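PDB 2FI1: hydrolase, haloacid dehalogenase-like family from Streptococcus pneumoniae, which probably acts as a hydrolase of the haloacid dehalogenase-like family, with a calcium ion bound in this structure. Local coordinates for residues A[17-23]-A[78-84]. Numbering follows the deposited sequence.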
ATOM      1  N   LEU A  17       3.884   0.892   0.972  1.00  8.70           N
ATOM      2  CA  LEU A  17       4.977   0.001   0.552  1.00  9.24           C
ATOM      3  C   LEU A  17       4.891  -0.347  -0.930  1.00  9.16           C
ATOM      4  O   LEU A  17       5.903  -0.391  -1.623  1.00  8.79           O
ATOM      5  CB  LEU A  17       4.958  -1.276   1.380  1.00  9.73           C
ATOM      6  CG  LEU A  17       5.208  -1.088   2.873  1.00 10.75           C
ATOM      7  CD1 LEU A  17       5.112  -2.422   3.538  1.00 12.69           C
ATOM      8  CD2 LEU A  17       6.561  -0.448   3.141  1.00 13.32           C
ATOM      9  N   LEU A  18       3.671  -0.607  -1.392  1.00  8.83           N
ATOM     10  CA  LEU A  18       3.416  -1.030  -2.771  1.00  8.45           C
ATOM     11  C   LEU A  18       2.897   0.144  -3.586  1.00  8.59           C
ATOM     12  O   LEU A  18       1.906   0.769  -3.206  1.00  8.75           O
ATOM     13  CB  LEU A  18       2.380  -2.148  -2.779  1.00  9.00           C
ATOM     14  CG  LEU A  18       2.009  -2.726  -4.145  1.00  9.68           C
ATOM     15  CD1 LEU A  18       3.140  -3.584  -4.678  1.00 10.74           C
ATOM     16  CD2 LEU A  18       0.718  -3.504  -4.026  1.00 10.42           C
ATOM     17  N   ASP A  19       3.578   0.442  -4.696  1.00  8.38           N
ATOM     18  CA  ASP A  19       3.132   1.485  -5.618  1.00  8.91           C
ATOM     19  C   ASP A  19       2.121   0.861  -6.589  1.00  9.13           C
ATOM     20  O   ASP A  19       2.401   0.656  -7.775  1.00  9.09           O
ATOM     21  CB  ASP A  19       4.340   2.080  -6.342  1.00  8.91           C
ATOM     22  CG  ASP A  19       4.025   3.380  -7.069  1.00 10.06           C
ATOM     23  OD1 ASP A  19       2.837   3.756  -7.147  1.00 10.38           O
ATOM     24  OD2 ASP A  19       4.988   4.012  -7.557  1.00 12.14           O
ATOM     25  N   ASN A  20       0.935   0.552  -6.074  1.00  8.96           N
ATOM     26  CA  ASN A  20      -0.094  -0.055  -6.909  1.00  9.02           C
ATOM     27  C   ASN A  20      -0.551   0.888  -8.014  1.00  9.16           C
ATOM     28  O   ASN A  20      -0.965   0.427  -9.082  1.00  8.91           O
ATOM     29  CB  ASN A  20      -1.295  -0.513  -6.082  1.00  9.18           C
ATOM     30  CG  ASN A  20      -1.908   0.602  -5.286  1.00  9.88           C
ATOM     31  OD1 ASN A  20      -1.396   0.967  -4.224  1.00 11.48           O
ATOM     32  ND2 ASN A  20      -3.018   1.158  -5.778  1.00 10.90           N
ATOM     33  N   TYR A  21      -0.495   2.197  -7.792  1.00  8.77           N
ATOM     34  CA  TYR A  21      -0.933   3.104  -8.850  1.00  9.30           C
ATOM     35  C   TYR A  21       0.027   3.095 -10.025  1.00  8.89           C
ATOM     36  O   TYR A  21      -0.379   3.408 -11.142  1.00  8.53           O
ATOM     37  CB  TYR A  21      -1.221   4.512  -8.310  1.00 10.39           C
ATOM     38  CG  TYR A  21      -2.439   4.514  -7.412  1.00 11.69           C
ATOM     39  CD1 TYR A  21      -3.697   4.196  -7.917  1.00 12.42           C
ATOM     40  CD2 TYR A  21      -2.334   4.804  -6.062  1.00 13.42           C
ATOM     41  CE1 TYR A  21      -4.816   4.169  -7.089  1.00 13.89           C
ATOM     42  CE2 TYR A  21      -3.448   4.784  -5.231  1.00 14.41           C
ATOM     43  CZ  TYR A  21      -4.676   4.461  -5.754  1.00 13.73           C
ATOM     44  OH  TYR A  21      -5.787   4.447  -4.939  1.00 16.30           O
ATOM     45  N   GLU A  22       1.281   2.703  -9.815  1.00  8.86           N
ATOM     46  CA  GLU A  22       2.219   2.619 -10.943  1.00  9.05           C
ATOM     47  C   GLU A  22       1.874   1.470 -11.887  1.00  9.44           C
ATOM     48  O   GLU A  22       1.847   1.646 -13.108  1.00  9.55           O
ATOM     49  CB  GLU A  22       3.669   2.488 -10.458  1.00  9.73           C
ATOM     50  CG  GLU A  22       4.712   2.469 -11.571  1.00 10.43           C
ATOM     51  CD  GLU A  22       4.695   3.716 -12.425  1.00 13.82           C
ATOM     52  OE1 GLU A  22       4.250   4.769 -11.928  1.00 12.66           O
ATOM     53  OE2 GLU A  22       5.111   3.626 -13.601  1.00 17.64           O
ATOM     54  N   THR A  23       1.619   0.291 -11.335  1.00  9.30           N
ATOM     55  CA  THR A  23       1.243  -0.839 -12.166  1.00  9.85           C
ATOM     56  C   THR A  23      -0.115  -0.597 -12.842  1.00  9.72           C
ATOM     57  O   THR A  23      -0.313  -0.941 -14.011  1.00 10.30           O
ATOM     58  CB  THR A  23       1.254  -2.169 -11.375  1.00 10.03           C
ATOM     59  OG1 THR A  23       0.758  -1.962 -10.055  1.00 10.27           O
ATOM     60  CG2 THR A  23       2.663  -2.749 -11.296  1.00 11.32           C
ATOM     61  N   LEU A  78       0.683  -6.846 -12.475  1.00 14.25           N
ATOM     62  CA  LEU A  78       0.844  -7.298 -11.092  1.00 14.40           C
ATOM     63  C   LEU A  78       1.533  -8.659 -10.978  1.00 14.51           C
ATOM     64  O   LEU A  78       1.798  -9.119  -9.869  1.00 14.39           O
ATOM     65  CB  LEU A  78      -0.499  -7.320 -10.368  1.00 14.36           C
ATOM     66  CG  LEU A  78      -1.003  -5.945  -9.925  1.00 14.41           C
ATOM     67  CD1 LEU A  78      -2.459  -6.018  -9.540  1.00 15.61           C
ATOM     68  CD2 LEU A  78      -0.154  -5.406  -8.784  1.00 14.28           C
ATOM     69  N   GLU A  79       1.837  -9.299 -12.106  1.00 14.86           N
ATOM     70  CA  GLU A  79       2.771 -10.429 -12.061  1.00 15.79           C
ATOM     71  C   GLU A  79       4.145  -9.961 -11.574  1.00 15.21           C
ATOM     72  O   GLU A  79       4.925 -10.755 -11.046  1.00 15.51           O
ATOM     73  CB  GLU A  79       2.897 -11.097 -13.432  1.00 16.19           C
ATOM     74  CG  GLU A  79       1.616 -11.760 -13.901  1.00 17.94           C
ATOM     75  CD  GLU A  79       1.681 -12.217 -15.349  1.00 18.95           C
ATOM     76  OE1 GLU A  79       2.793 -12.293 -15.917  1.00 24.97           O
ATOM     77  OE2 GLU A  79       0.605 -12.496 -15.915  1.00 24.20           O
ATOM     78  N   HIS A  80       4.435  -8.671 -11.752  1.00 14.59           N
ATOM     79  CA  HIS A  80       5.659  -8.064 -11.250  1.00 14.31           C
ATOM     80  C   HIS A  80       5.311  -6.751 -10.556  1.00 13.33           C
ATOM     81  O   HIS A  80       5.499  -5.671 -11.120  1.00 13.28           O
ATOM     82  CB  HIS A  80       6.641  -7.828 -12.394  1.00 15.49           C
ATOM     83  CG  HIS A  80       7.049  -9.082 -13.093  1.00 17.34           C
ATOM     84  ND1 HIS A  80       8.044  -9.911 -12.617  1.00 21.44           N
ATOM     85  CD2 HIS A  80       6.569  -9.671 -14.210  1.00 19.75           C
ATOM     86  CE1 HIS A  80       8.173 -10.946 -13.429  1.00 20.93           C
ATOM     87  NE2 HIS A  80       7.287 -10.828 -14.400  1.00 21.33           N
ATOM     88  N   PRO A  81       4.807  -6.844  -9.314  1.00 12.35           N
ATOM     89  CA  PRO A  81       4.413  -5.618  -8.619  1.00 11.76           C
ATOM     90  C   PRO A  81       5.609  -4.708  -8.358  1.00 11.38           C
ATOM     91  O   PRO A  81       6.752  -5.174  -8.333  1.00 11.68           O
ATOM     92  CB  PRO A  81       3.800  -6.122  -7.306  1.00 11.37           C
ATOM     93  CG  PRO A  81       3.616  -7.602  -7.460  1.00 11.99           C
ATOM     94  CD  PRO A  81       4.607  -8.044  -8.481  1.00 12.70           C
ATOM     95  N   ILE A  82       5.343  -3.424  -8.174  1.00 10.63           N
ATOM     96  CA  ILE A  82       6.375  -2.415  -8.010  1.00 10.70           C
ATOM     97  C   ILE A  82       6.252  -1.784  -6.628  1.00 10.29           C
ATOM     98  O   ILE A  82       5.217  -1.216  -6.297  1.00  9.92           O
ATOM     99  CB  ILE A  82       6.238  -1.338  -9.114  1.00 10.43           C
ATOM    100  CG1 ILE A  82       6.413  -1.990 -10.490  1.00 11.56           C
ATOM    101  CG2 ILE A  82       7.253  -0.216  -8.940  1.00 10.79           C
ATOM    102  CD1 ILE A  82       6.089  -1.091 -11.652  1.00 12.08           C
ATOM    103  N   LEU A  83       7.297  -1.905  -5.814  1.00 10.18           N
ATOM    104  CA  LEU A  83       7.349  -1.228  -4.515  1.00 10.24           C
ATOM    105  C   LEU A  83       7.683   0.242  -4.714  1.00 10.64           C
ATOM    106  O   LEU A  83       8.244   0.617  -5.748  1.00 11.60           O
ATOM    107  CB  LEU A  83       8.423  -1.858  -3.621  1.00 10.06           C
ATOM    108  CG  LEU A  83       8.242  -3.331  -3.271  1.00 10.96           C
ATOM    109  CD1 LEU A  83       9.464  -3.801  -2.490  1.00 11.56           C
ATOM    110  CD2 LEU A  83       6.954  -3.543  -2.485  1.00 11.16           C
ATOM    111  N   PHE A  84       7.381   1.079  -3.725  1.00 11.19           N
ATOM    112  CA  PHE A  84       7.942   2.426  -3.743  1.00 11.98           C
ATOM    113  C   PHE A  84       9.458   2.341  -3.660  1.00 12.68           C
ATOM    114  O   PHE A  84      10.004   1.414  -3.052  1.00 11.98           O
ATOM    115  CB  PHE A  84       7.356   3.283  -2.627  1.00 12.58           C
ATOM    116  CG  PHE A  84       6.002   3.829  -2.960  1.00 12.52           C
ATOM    117  CD1 PHE A  84       5.883   4.915  -3.812  1.00 14.67           C
ATOM    118  CD2 PHE A  84       4.849   3.229  -2.493  1.00 12.47           C
ATOM    119  CE1 PHE A  84       4.637   5.402  -4.148  1.00 14.89           C
ATOM    120  CE2 PHE A  84       3.614   3.713  -2.832  1.00 13.05           C
ATOM    121  CZ  PHE A  84       3.508   4.801  -3.647  1.00 13.57           C
TER
HETATM  122  O   HOH W   1       2.662  -2.388  -7.944  1.00 10.68           O
HETATM  123  O   HOH W   2       7.631   3.131  -7.406  1.00 18.53           O
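Asp19 lies flat against the ring of Phe84: its CB sits 3.8 Å from the ring centroid, a CH-pi contact almost on the normal, and the carboxylate stacks on the ring with the two planes 8° apart. With CG anti to the backbone N (chi1 -166°), the carboxylate is carried out over the CE1–CZ side of the ring. There OD1 takes a weak N-cap bond from Glu22 N and a second bond from Tyr45 OH of helix 41-50. Next to this stack the backbones make a single beta bridge, Leu18 with Leu83. Phe84 N donates to Leu17 O at 3.0 Å. Asp19 N donates to Ile82 O at 2.8 Å. Leu18 CD1 packs 3.7 Å from Pro81 CB, closing the tight part.

Toward Thr23 the chains drift apart and water fills in. Water 1 takes a bond from Ile82 N, pairs with Thr23 OG1 and gives a weak one to Asp19 O; water 2 ties Asp19 OD2 to Leu83 O. Past them, Ile82 CD1 touches Glu22 CG and Thr23 CG2, each at 3.8 Å, and the nearest approach of Leu78 to Thr23 is CD2 to OG1, 3.8 Å.

Here the two linkers between the core and the helical cap of this HAD-like fold meet: 17-23 leads into helix 20-34, while 78-84 returns from helix 66-77 toward helix 87-96, with Leu18 and Pro81 resting on Ile114 of helix 110-117.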